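Local coordinates for protein acetyltransferase (Klebsiella pneumoniae, PDB 5XUN) that probably transfers an acetyl group from acetyl-CoA to glycyl-tRNA(Gly), acting as the GNAT-family toxin of a type II toxin-antitoxin system, at residues Met9-Phe14 and Leu36-His40; Ala27-Phe31 and Gly95-Ile99; Phe145-Phe150 and Leu160-Pro164. The protein carries 1 engineered substitution. One frame throughout, in Å; residues are numbered along the deposited sequence.

Contact 1: Met9-Phe14 and Leu36-His40; sequences MIADAF and LKRQH
Side chains of Met9-Phe14 and Leu36-His40 interleave where the loop leaving strand 6-9 folds onto helix 36-41, a mixed contact of apolar packing, two CH-pi contacts and one short hydrogen bond. Ile10 is the central apolar piece. Its CG1 sits 3.6 Å from the centroid of the His40 ring, only 11° off the ring normal and over the centre of that face, while CD1 reaches on to Leu36 CG. The first torsion explains this fit: CG1 lies between the backbone N and the carbonyl carbon (chi1 58°), and this directs the longer branch at the imidazole. Met9 meets the same ring at its edge, with CG 3.8 Å from His40 CE1 and the sulfur close to the ring plane. The second CH-pi contact runs the other way, from the helix to the loop. Lys37 CB stands 4.3 Å from the centroid of the Phe14 ring, 12° off its normal, and the lysine chain then runs back along the phenylalanine, against its direction, so that CD touches Phe14 CB. A bend at chi2 belongs to this route, which brings Lys37 NZ within 2.6 Å of Asp12 O. The carbonyl is presented by a tight turn closed by Phe14 N to Ala11 O, after which Phe14 takes up left-handed backbone angles. Asp12 OD1 itself stays 4.7 Å from Lys37 NZ. His40 ND1 receives the backbone N-H of Gly47, which helps to hold the rotation of the ring whose face Ile10 covers. The polar part of the contact thus uses a main-chain carbonyl, and apolar side chains make the rest; the ammonium group also bridges to the carboxylate of Asp41, which probably spreads its charge over the two.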
loop_
_atom_site.group_PDB
_atom_site.type_symbol
_atom_site.label_atom_id
_atom_site.label_comp_id
_atom_site.label_asym_id
_atom_site.label_seq_id
_atom_site.Cartn_x
_atom_site.Cartn_y
_atom_site.Cartn_z
ATOM N N MET B 9 15.359 7.222 4.018
ATOM C CA MET B 9 15.035 5.840 4.343
ATOM C C MET B 9 16.203 5.232 5.106
ATOM O O MET B 9 17.367 5.524 4.814
ATOM C CB MET B 9 14.755 5.035 3.070
ATOM C CG MET B 9 14.621 3.527 3.302
ATOM S SD MET B 9 13.975 2.659 1.861
ATOM C CE MET B 9 12.483 3.623 1.624
ATOM N N ILE B 10 15.898 4.414 6.114
ATOM C CA ILE B 10 16.972 3.867 6.938
ATOM C C ILE B 10 17.897 3.032 6.068
ATOM O O ILE B 10 17.451 2.191 5.277
ATOM C CB ILE B 10 16.409 3.068 8.123
ATOM C CG1 ILE B 10 15.509 1.933 7.648
ATOM C CG2 ILE B 10 15.652 4.010 9.064
ATOM C CD1 ILE B 10 15.081 0.992 8.758
ATOM N N ALA B 11 19.195 3.287 6.195
ATOM C CA ALA B 11 20.187 2.656 5.340
ATOM C C ALA B 11 20.327 1.173 5.666
ATOM O O ALA B 11 20.039 0.727 6.783
ATOM C CB ALA B 11 21.536 3.361 5.484
ATOM N N ASP B 12 20.769 0.408 4.661
ATOM C CA ASP B 12 20.895 -1.041 4.812
ATOM C C ASP B 12 21.793 -1.411 5.982
ATOM O O ASP B 12 21.477 -2.333 6.742
ATOM C CB ASP B 12 21.454 -1.658 3.531
ATOM C CG ASP B 12 20.492 -1.575 2.378
ATOM O OD1 ASP B 12 19.270 -1.642 2.625
ATOM O OD2 ASP B 12 20.960 -1.430 1.229
ATOM N N ALA B 13 22.890 -0.676 6.177
ATOM C CA ALA B 13 23.798 -1.014 7.264
ATOM C C ALA B 13 23.256 -0.606 8.622
ATOM O O ALA B 13 23.648 -1.204 9.629
ATOM C CB ALA B 13 25.163 -0.364 7.047
ATOM N N PHE B 14 22.330 0.350 8.661
ATOM C CA PHE B 14 21.784 0.870 9.911
ATOM C C PHE B 14 22.919 1.297 10.838
ATOM O O PHE B 14 22.976 0.945 12.018
ATOM C CB PHE B 14 20.865 -0.148 10.585
ATOM C CG PHE B 14 19.858 0.471 11.507
ATOM C CD1 PHE B 14 18.747 1.127 11.000
ATOM C CD2 PHE B 14 20.032 0.420 12.878
ATOM C CE1 PHE B 14 17.819 1.706 11.847
ATOM C CE2 PHE B 14 19.109 0.998 13.730
ATOM C CZ PHE B 14 18.003 1.644 13.214
ATOM N N LEU B 36 12.858 -1.962 14.597
ATOM C CA LEU B 36 12.707 -1.156 13.391
ATOM C C LEU B 36 13.374 -1.822 12.198
ATOM O O LEU B 36 12.731 -2.105 11.181
ATOM C CB LEU B 36 13.295 0.237 13.603
ATOM C CG LEU B 36 13.249 1.102 12.339
ATOM C CD1 LEU B 36 11.808 1.280 11.894
ATOM C CD2 LEU B 36 13.902 2.442 12.585
ATOM N N LYS B 37 14.664 -2.124 12.333
ATOM C CA LYS B 37 15.438 -2.613 11.205
ATOM C C LYS B 37 14.973 -3.994 10.766
ATOM O O LYS B 37 14.920 -4.284 9.565
ATOM C CB LYS B 37 16.915 -2.625 11.585
ATOM C CG LYS B 37 17.807 -3.386 10.650
ATOM C CD LYS B 37 18.029 -2.657 9.358
ATOM C CE LYS B 37 19.093 -3.382 8.556
ATOM N NZ LYS B 37 19.012 -3.075 7.097
ATOM N N ARG B 38 14.617 -4.857 11.717
ATOM C CA ARG B 38 14.223 -6.211 11.348
ATOM C C ARG B 38 12.878 -6.223 10.636
ATOM O O ARG B 38 12.674 -7.000 9.697
ATOM C CB ARG B 38 14.171 -7.115 12.578
ATOM C CG ARG B 38 13.671 -8.522 12.242
ATOM C CD ARG B 38 13.687 -9.453 13.435
ATOM N NE ARG B 38 12.947 -8.916 14.572
ATOM C CZ ARG B 38 13.510 -8.303 15.608
ATOM N NH1 ARG B 38 12.750 -7.852 16.591
ATOM N NH2 ARG B 38 14.829 -8.132 15.660
ATOM N N GLN B 39 11.937 -5.396 11.086
ATOM C CA GLN B 39 10.643 -5.355 10.413
ATOM C C GLN B 39 10.736 -4.634 9.070
ATOM O O GLN B 39 9.977 -4.953 8.151
ATOM C CB GLN B 39 9.599 -4.719 11.330
ATOM C CG GLN B 39 9.321 -5.575 12.554
ATOM C CD GLN B 39 8.204 -5.050 13.440
ATOM O OE1 GLN B 39 7.416 -4.192 13.042
ATOM N NE2 GLN B 39 8.139 -5.568 14.659
ATOM N N HIS B 40 11.640 -3.659 8.954
ATOM C CA HIS B 40 11.958 -3.045 7.666
ATOM C C HIS B 40 12.492 -4.077 6.669
ATOM O O HIS B 40 12.016 -4.163 5.532
ATOM C CB HIS B 40 12.968 -1.919 7.895
ATOM C CG HIS B 40 13.496 -1.273 6.648
ATOM N ND1 HIS B 40 12.942 -0.132 6.109
ATOM C CD2 HIS B 40 14.580 -1.559 5.885
ATOM C CE1 HIS B 40 13.642 0.243 5.054
ATOM N NE2 HIS B 40 14.640 -0.608 4.892
#

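Contact 2: Ala27-Phe31 and Gly95-Ile99; sequences ALNTF and GRLAI. With ACO (acetyl coenzyme *a), chain E.
The acetyl-coenzyme A site of the GNAT fold provides the setting here: strand segment Gly95-Ile99 pairs with the pantetheine arm and receives Leu28 and Phe31 from helix 26-34. Leu97 O accepts a hydrogen bond from ACO N4P at 2.8 Å, with a bent N-H...O angle of 136°. Two residues on, Ile99 N donates to ACO O9P at 2.9 Å in a nearly straight bond of 173°. The pantetheine arm thus lies along the strand and uses its main chain much as another strand would. Leu28 bridges protein and ligand: CD1 rests 3.8 Å from ACO C6P and also touches Ala98 CB, while CD2 lies 3.6 Å from Arg96 CG. Farther up the strand, Arg96 lays its guanidinium flat on Phe31, with group centres 3.7 Å apart and planes inclined by 14°. Arg96 NE is above the ring centre and Arg96 CD covers the same face at 3.5 Å from the Phe31 centroid, so cation-pi and CH-pi contacts are continuous along the arginine. An extended run from CG to NE lets it lie over the ring in this way. Both terminal nitrogens also have weak hydrogen bonds, NH1 to Thr64 OG1 and NH2 to Tyr86 OH of the second subunit, which together with the stack would restrain the guanidinium. The helix crosses the strand almost perpendicularly, the axes approaching to 9.3 Å. Arg96 and Ala98 direct their side chains at it, whereas Leu97 and Ile99 pack against helix 108-126 on the other side of the strand. Strand 59-71 is the antiparallel neighbour, joined by backbone bonds from Ala98 to Tyr62 and from Arg96 to Thr64, and helix 36-41 borders Phe31 through Leu36 and Gln39.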
loop_
_atom_site.group_PDB
_atom_site.type_symbol
_atom_site.label_atom_id
_atom_site.label_comp_id
_atom_site.label_asym_id
_atom_site.label_seq_id
_atom_site.Cartn_x
_atom_site.Cartn_y
_atom_site.Cartn_z
ATOM N N ALA B 27 7.837 2.851 24.510
ATOM C CA ALA B 27 7.525 1.837 23.512
ATOM C C ALA B 27 8.202 2.152 22.186
ATOM O O ALA B 27 8.767 1.261 21.541
ATOM C CB ALA B 27 6.012 1.721 23.337
ATOM N N LEU B 28 8.185 3.421 21.782
ATOM C CA LEU B 28 8.801 3.831 20.531
ATOM C C LEU B 28 10.313 3.912 20.630
ATOM O O LEU B 28 10.994 3.788 19.604
ATOM C CB LEU B 28 8.225 5.175 20.087
ATOM C CG LEU B 28 6.695 5.125 19.929
ATOM C CD1 LEU B 28 6.146 6.392 19.294
ATOM C CD2 LEU B 28 6.254 3.894 19.156
ATOM N N ASN B 29 10.853 4.125 21.836
ATOM C CA ASN B 29 12.298 4.031 22.012
ATOM C C ASN B 29 12.748 2.586 21.895
ATOM O O ASN B 29 13.756 2.287 21.244
ATOM C CB ASN B 29 12.713 4.591 23.372
ATOM C CG ASN B 29 12.319 6.038 23.558
ATOM O OD1 ASN B 29 12.433 6.850 22.642
ATOM N ND2 ASN B 29 11.852 6.370 24.757
ATOM N N THR B 30 12.017 1.678 22.539
ATOM C CA THR B 30 12.338 0.265 22.427
ATOM C C THR B 30 12.176 -0.215 20.986
ATOM O O THR B 30 12.991 -1.003 20.489
ATOM C CB THR B 30 11.452 -0.537 23.385
ATOM O OG1 THR B 30 11.746 -0.157 24.735
ATOM C CG2 THR B 30 11.693 -2.019 23.236
ATOM N N PHE B 31 11.151 0.281 20.283
ATOM C CA PHE B 31 10.927 -0.188 18.920
ATOM C C PHE B 31 12.088 0.202 18.018
ATOM O O PHE B 31 12.545 -0.606 17.204
ATOM C CB PHE B 31 9.612 0.351 18.360
ATOM C CG PHE B 31 9.281 -0.203 17.004
ATOM C CD1 PHE B 31 9.791 0.383 15.852
ATOM C CD2 PHE B 31 8.490 -1.328 16.883
ATOM C CE1 PHE B 31 9.503 -0.142 14.596
ATOM C CE2 PHE B 31 8.205 -1.861 15.629
ATOM C CZ PHE B 31 8.711 -1.260 14.488
ATOM N N GLY B 95 2.608 3.726 11.130
ATOM C CA GLY B 95 2.647 2.862 12.296
ATOM C C GLY B 95 3.223 3.559 13.510
ATOM O O GLY B 95 2.738 3.379 14.628
ATOM N N ARG B 96 4.245 4.387 13.298
ATOM C CA ARG B 96 5.007 5.025 14.355
ATOM C C ARG B 96 5.622 6.304 13.825
ATOM O O ARG B 96 6.026 6.380 12.661
ATOM C CB ARG B 96 6.146 4.137 14.851
ATOM C CG ARG B 96 5.710 3.004 15.706
ATOM C CD ARG B 96 6.707 1.895 15.616
ATOM N NE ARG B 96 6.056 0.650 15.973
ATOM C CZ ARG B 96 5.429 -0.123 15.103
ATOM N NH1 ARG B 96 5.379 0.227 13.821
ATOM N NH2 ARG B 96 4.857 -1.240 15.516
ATOM N N LEU B 97 5.740 7.285 14.715
ATOM C CA LEU B 97 6.456 8.520 14.444
ATOM C C LEU B 97 7.003 9.021 15.772
ATOM O O LEU B 97 6.274 9.044 16.767
ATOM C CB LEU B 97 5.537 9.568 13.810
ATOM C CG LEU B 97 6.134 10.975 13.758
ATOM C CD1 LEU B 97 7.025 11.081 12.556
ATOM C CD2 LEU B 97 5.059 12.051 13.735
ATOM N N ALA B 98 8.279 9.396 15.799
ATOM C CA ALA B 98 8.900 9.816 17.045
ATOM C C ALA B 98 10.052 10.762 16.748
ATOM O O ALA B 98 10.795 10.565 15.785
ATOM C CB ALA B 98 9.403 8.616 17.861
ATOM N N ILE B 99 10.179 11.790 17.584
ATOM C CA ILE B 99 11.267 12.760 17.536
ATOM C C ILE B 99 11.990 12.714 18.876
ATOM O O ILE B 99 11.351 12.609 19.925
ATOM C CB ILE B 99 10.746 14.185 17.245
ATOM C CG1 ILE B 99 10.073 14.252 15.875
ATOM C CG2 ILE B 99 11.871 15.202 17.328
ATOM C CD1 ILE B 99 11.054 14.264 14.719
HETATM N N1A ACO E . 7.136 24.844 12.353
HETATM C C2A ACO E . 6.155 24.287 13.094
HETATM N N3A ACO E . 6.125 24.300 14.442
HETATM C C4A ACO E . 7.117 24.895 15.154
HETATM C C5A ACO E . 8.226 25.525 14.408
HETATM C C6A ACO E . 8.188 25.469 12.928
HETATM N N6A ACO E . 9.177 26.031 12.190
HETATM N N7A ACO E . 9.070 26.037 15.318
HETATM C C8A ACO E . 8.551 25.755 16.533
HETATM N N9A ACO E . 7.384 25.094 16.452
HETATM C C1B ACO E . 6.602 24.639 17.641
HETATM C C2B ACO E . 5.173 25.164 17.707
HETATM O O2B ACO E . 5.080 26.260 18.630
HETATM C C3B ACO E . 4.354 23.980 18.187
HETATM O O3B ACO E . 4.204 24.043 19.604
HETATM P P3B ACO E . 2.870 23.534 20.356
HETATM O O7A ACO E . 1.908 24.691 20.232
HETATM O O8A ACO E . 2.451 22.304 19.585
HETATM O O9A ACO E . 3.341 23.249 21.764
HETATM C C4B ACO E . 5.207 22.758 17.875
HETATM O O4B ACO E . 6.541 23.208 17.632
HETATM C C5B ACO E . 4.738 21.962 16.661
HETATM O O5B ACO E . 5.032 20.586 16.891
HETATM P P1A ACO E . 6.371 19.891 16.322
HETATM O O1A ACO E . 7.576 20.610 16.871
HETATM O O2A ACO E . 6.252 19.679 14.836
HETATM O O3A ACO E . 6.237 18.460 17.027
HETATM P P2A ACO E . 7.464 17.740 17.771
HETATM O O4A ACO E . 8.743 17.981 17.014
HETATM O O5A ACO E . 7.395 18.043 19.249
HETATM O O6A ACO E . 7.006 16.216 17.541
HETATM C CBP ACO E . 5.873 14.305 18.367
HETATM C CCP ACO E . 5.748 15.786 18.056
HETATM C CDP ACO E . 6.474 13.574 17.174
HETATM C CEP ACO E . 4.502 13.736 18.700
HETATM C CAP ACO E . 6.783 14.239 19.588
HETATM O OAP ACO E . 6.110 14.883 20.677
HETATM C C9P ACO E . 7.110 12.833 19.991
HETATM O O9P ACO E . 8.035 12.221 19.473
HETATM N N8P ACO E . 6.343 12.334 20.949
HETATM C C7P ACO E . 6.700 11.140 21.682
HETATM C C6P ACO E . 6.365 9.878 20.900
HETATM C C5P ACO E . 4.992 10.035 20.298
HETATM O O5P ACO E . 4.007 10.139 21.012
HETATM N N4P ACO E . 4.949 10.056 18.967
HETATM C C3P ACO E . 3.718 10.307 18.247
HETATM C C2P ACO E . 2.795 9.099 18.231
HETATM S S1P ACO E . 2.857 8.377 16.625
HETATM C C ACO E . 1.407 7.587 16.704
HETATM O O ACO E . 0.645 7.909 17.596
HETATM C CH3 ACO E . 1.100 6.521 15.690
#

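Contact 3: Phe145-Phe150 and Leu160-Pro164; sequences FLRLGF and LLFYP. Engineered in segment 145-150: Phe145 (natural residue Tyr). With ACO (acetyl coenzyme *a), chain E.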
loop_
_atom_site.group_PDB
_atom_site.type_symbol
_atom_site.label_atom_id
_atom_site.label_comp_id
_atom_site.label_asym_id
_atom_site.label_seq_id
_atom_site.Cartn_x
_atom_site.Cartn_y
_atom_site.Cartn_z
ATOM N N PHE B 145 -1.895 15.405 15.536
ATOM C CA PHE B 145 -2.364 15.064 14.197
ATOM C C PHE B 145 -3.582 15.893 13.808
ATOM O O PHE B 145 -3.706 16.316 12.653
ATOM C CB PHE B 145 -2.666 13.566 14.105
ATOM C CG PHE B 145 -1.430 12.698 14.060
ATOM C CD1 PHE B 145 -0.529 12.809 13.010
ATOM C CD2 PHE B 145 -1.174 11.771 15.057
ATOM C CE1 PHE B 145 0.603 12.027 12.955
ATOM C CE2 PHE B 145 -0.040 10.981 15.008
ATOM C CZ PHE B 145 0.851 11.111 13.951
ATOM N N LEU B 146 -4.479 16.153 14.764
ATOM C CA LEU B 146 -5.644 16.988 14.485
ATOM C C LEU B 146 -5.236 18.375 14.010
ATOM O O LEU B 146 -5.864 18.936 13.105
ATOM C CB LEU B 146 -6.528 17.086 15.727
ATOM C CG LEU B 146 -7.252 15.788 16.097
ATOM C CD1 LEU B 146 -8.027 15.945 17.394
ATOM C CD2 LEU B 146 -8.185 15.356 14.977
ATOM N N ARG B 147 -4.178 18.939 14.596
ATOM C CA ARG B 147 -3.752 20.279 14.210
ATOM C C ARG B 147 -3.175 20.300 12.803
ATOM O O ARG B 147 -3.291 21.313 12.101
ATOM C CB ARG B 147 -2.731 20.816 15.210
ATOM C CG ARG B 147 -2.954 22.272 15.574
ATOM C CD ARG B 147 -1.868 22.817 16.498
ATOM N NE ARG B 147 -1.362 21.820 17.440
ATOM C CZ ARG B 147 -0.085 21.456 17.522
ATOM N NH1 ARG B 147 0.301 20.537 18.402
ATOM N NH2 ARG B 147 0.811 22.014 16.721
ATOM N N LEU B 148 -2.552 19.203 12.377
ATOM C CA LEU B 148 -2.048 19.074 11.017
ATOM C C LEU B 148 -3.148 18.816 10.000
ATOM O O LEU B 148 -2.862 18.771 8.799
ATOM C CB LEU B 148 -1.003 17.953 10.955
ATOM C CG LEU B 148 0.232 18.242 11.803
ATOM C CD1 LEU B 148 1.179 17.059 11.837
ATOM C CD2 LEU B 148 0.929 19.468 11.231
ATOM N N GLY B 149 -4.385 18.642 10.445
ATOM C CA GLY B 149 -5.510 18.503 9.551
ATOM C C GLY B 149 -6.067 17.109 9.423
ATOM O O GLY B 149 -6.959 16.897 8.595
ATOM N N PHE B 150 -5.593 16.157 10.217
ATOM C CA PHE B 150 -6.169 14.826 10.142
ATOM C C PHE B 150 -7.626 14.884 10.580
ATOM O O PHE B 150 -8.027 15.744 11.365
ATOM C CB PHE B 150 -5.396 13.845 11.021
ATOM C CG PHE B 150 -4.078 13.392 10.437
ATOM C CD1 PHE B 150 -3.017 14.272 10.320
ATOM C CD2 PHE B 150 -3.898 12.079 10.028
ATOM C CE1 PHE B 150 -1.803 13.862 9.798
ATOM C CE2 PHE B 150 -2.683 11.661 9.505
ATOM C CZ PHE B 150 -1.635 12.549 9.391
ATOM N N LEU B 160 -8.470 6.912 16.206
ATOM C CA LEU B 160 -8.282 6.599 14.797
ATOM C C LEU B 160 -8.473 7.869 13.981
ATOM O O LEU B 160 -9.539 8.491 14.029
ATOM C CB LEU B 160 -9.259 5.514 14.352
ATOM C CG LEU B 160 -9.341 4.281 15.259
ATOM C CD1 LEU B 160 -10.359 3.286 14.729
ATOM C CD2 LEU B 160 -7.983 3.626 15.433
ATOM N N LEU B 161 -7.435 8.261 13.248
ATOM C CA LEU B 161 -7.444 9.465 12.434
ATOM C C LEU B 161 -7.064 9.097 11.004
ATOM O O LEU B 161 -6.584 7.993 10.727
ATOM C CB LEU B 161 -6.492 10.535 12.986
ATOM C CG LEU B 161 -6.672 10.880 14.469
ATOM C CD1 LEU B 161 -5.623 11.882 14.912
ATOM C CD2 LEU B 161 -8.075 11.408 14.736
ATOM N N PHE B 162 -7.283 10.037 10.092
ATOM C CA PHE B 162 -7.193 9.735 8.673
ATOM C C PHE B 162 -6.897 11.019 7.921
ATOM O O PHE B 162 -7.459 12.068 8.236
ATOM C CB PHE B 162 -8.503 9.107 8.179
ATOM C CG PHE B 162 -8.526 8.798 6.710
ATOM C CD1 PHE B 162 -7.756 7.769 6.188
ATOM C CD2 PHE B 162 -9.331 9.535 5.848
ATOM C CE1 PHE B 162 -7.791 7.479 4.837
ATOM C CE2 PHE B 162 -9.366 9.251 4.498
ATOM C CZ PHE B 162 -8.591 8.225 3.990
ATOM N N TYR B 163 -6.021 10.931 6.934
ATOM C CA TYR B 163 -5.742 12.064 6.057
ATOM C C TYR B 163 -5.950 11.605 4.620
ATOM O O TYR B 163 -5.175 10.763 4.123
ATOM C CB TYR B 163 -4.326 12.587 6.276
ATOM C CG TYR B 163 -4.105 13.997 5.769
ATOM C CD1 TYR B 163 -3.825 14.235 4.432
ATOM C CD2 TYR B 163 -4.157 15.088 6.633
ATOM C CE1 TYR B 163 -3.610 15.515 3.960
ATOM C CE2 TYR B 163 -3.943 16.379 6.172
ATOM C CZ TYR B 163 -3.667 16.587 4.835
ATOM O OH TYR B 163 -3.447 17.862 4.360
ATOM N N PRO B 164 -6.966 12.116 3.919
ATOM C CA PRO B 164 -7.307 11.561 2.600
ATOM C C PRO B 164 -6.282 11.902 1.529
ATOM O O PRO B 164 -5.717 12.998 1.497
ATOM C CB PRO B 164 -8.671 12.187 2.279
ATOM C CG PRO B 164 -8.861 13.302 3.234
ATOM C CD PRO B 164 -7.866 13.201 4.346
HETATM N N1A ACO E . 7.136 24.844 12.353
HETATM C C2A ACO E . 6.155 24.287 13.094
HETATM N N3A ACO E . 6.125 24.300 14.442
HETATM C C4A ACO E . 7.117 24.895 15.154
HETATM C C5A ACO E . 8.226 25.525 14.408
HETATM C C6A ACO E . 8.188 25.469 12.928
HETATM N N6A ACO E . 9.177 26.031 12.190
HETATM N N7A ACO E . 9.070 26.037 15.318
HETATM C C8A ACO E . 8.551 25.755 16.533
HETATM N N9A ACO E . 7.384 25.094 16.452
HETATM C C1B ACO E . 6.602 24.639 17.641
HETATM C C2B ACO E . 5.173 25.164 17.707
HETATM O O2B ACO E . 5.080 26.260 18.630
HETATM C C3B ACO E . 4.354 23.980 18.187
HETATM O O3B ACO E . 4.204 24.043 19.604
HETATM P P3B ACO E . 2.870 23.534 20.356
HETATM O O7A ACO E . 1.908 24.691 20.232
HETATM O O8A ACO E . 2.451 22.304 19.585
HETATM O O9A ACO E . 3.341 23.249 21.764
HETATM C C4B ACO E . 5.207 22.758 17.875
HETATM O O4B ACO E . 6.541 23.208 17.632
HETATM C C5B ACO E . 4.738 21.962 16.661
HETATM O O5B ACO E . 5.032 20.586 16.891
HETATM P P1A ACO E . 6.371 19.891 16.322
HETATM O O1A ACO E . 7.576 20.610 16.871
HETATM O O2A ACO E . 6.252 19.679 14.836
HETATM O O3A ACO E . 6.237 18.460 17.027
HETATM P P2A ACO E . 7.464 17.740 17.771
HETATM O O4A ACO E . 8.743 17.981 17.014
HETATM O O5A ACO E . 7.395 18.043 19.249
HETATM O O6A ACO E . 7.006 16.216 17.541
HETATM C CBP ACO E . 5.873 14.305 18.367
HETATM C CCP ACO E . 5.748 15.786 18.056
HETATM C CDP ACO E . 6.474 13.574 17.174
HETATM C CEP ACO E . 4.502 13.736 18.700
HETATM C CAP ACO E . 6.783 14.239 19.588
HETATM O OAP ACO E . 6.110 14.883 20.677
HETATM C C9P ACO E . 7.110 12.833 19.991
HETATM O O9P ACO E . 8.035 12.221 19.473
HETATM N N8P ACO E . 6.343 12.334 20.949
HETATM C C7P ACO E . 6.700 11.140 21.682
HETATM C C6P ACO E . 6.365 9.878 20.900
HETATM C C5P ACO E . 4.992 10.035 20.298
HETATM O O5P ACO E . 4.007 10.139 21.012
HETATM N N4P ACO E . 4.949 10.056 18.967
HETATM C C3P ACO E . 3.718 10.307 18.247
HETATM C C2P ACO E . 2.795 9.099 18.231
HETATM S S1P ACO E . 2.857 8.377 16.625
HETATM C C ACO E . 1.407 7.587 16.704
HETATM O O ACO E . 0.645 7.909 17.596
HETATM C CH3 ACO E . 1.100 6.521 15.690
#
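Phe150 N donates to Phe145 O at 3.1 Å, linking two residues that both pack against Leu161, and with the bond from Gly149 N to Leu146 O it makes the Schellman motif that closes helix 139-147 and turns the chain into strand 151-152, the neighbour of strand 160-164. Gly149 has the positive phi (106°) that this reversal requires. Across the contact the largest surface belongs to Phe150, which meets Leu161, Phe162 and Tyr163. Tyr163 CB lies over one face of the Phe150 ring, 3.9 Å from its centroid, and the tyrosine ring presents its edge to that face in a T-shaped pair with centroids 5.3 Å apart and planes at 60°; Tyr163 CG, anti to the backbone N (chi1 -161°), carries the ring there. The opposite face is covered by CD1 of Phe145, which leaves the Phe150 ring sandwiched between helix and strand. The Tyr163 ring meets Leu148 O at its edge, near the ring plane, with CE2 3.7 Å from that oxygen. Leu161 fills the other end: CD1 reaches Phe145 CB at 3.5 Å, CD2 meets Leu146 CD2 at 4.0 Å, and its two branches thereby address successive residues of the helix. Phe145 is an engineered substitution for tyrosine; its ring edge is turned to the thioester carbonyl carbon of the bound acetyl-CoA. On the far side of this helix end, Arg147 NH1 lies 3.0 Å from ACO O8A of the 3'-phosphate. In the sheet, strand 160-164 runs between strand 131-135, bonded through Leu161 to Val134 and Tyr163 to Leu132, and strand 151-152, reached by Phe162 to Ile151. Met117 of helix 108-126 touches both Phe150 and Tyr163, and helix 165-171 begins directly after Pro164, its N-cap.

How the contacts relate
Contacts 1 and 2 adjoin through consecutive helices: Leu36 N lies 3.0 Å from Phe31 O, a probable hydrogen bond, and Gln39 packs on the ring of Phe31. Their centres are 14 Å apart, and both touch the second subunit. Contact 3 lies on the opposite side of the chain's centre from contact 1, about 27 Å away between centres. Contacts 2 and 3 share the central sheet and the cofactor: contact 2 binds the pantetheine arm and reaches the acetyl methyl, while contact 3 approaches the thioester carbonyl through Phe145 and the 3'-phosphate through Arg147. Contact 1 remains remote from the ligand, with the side chain of Leu36 about 12 Å from it.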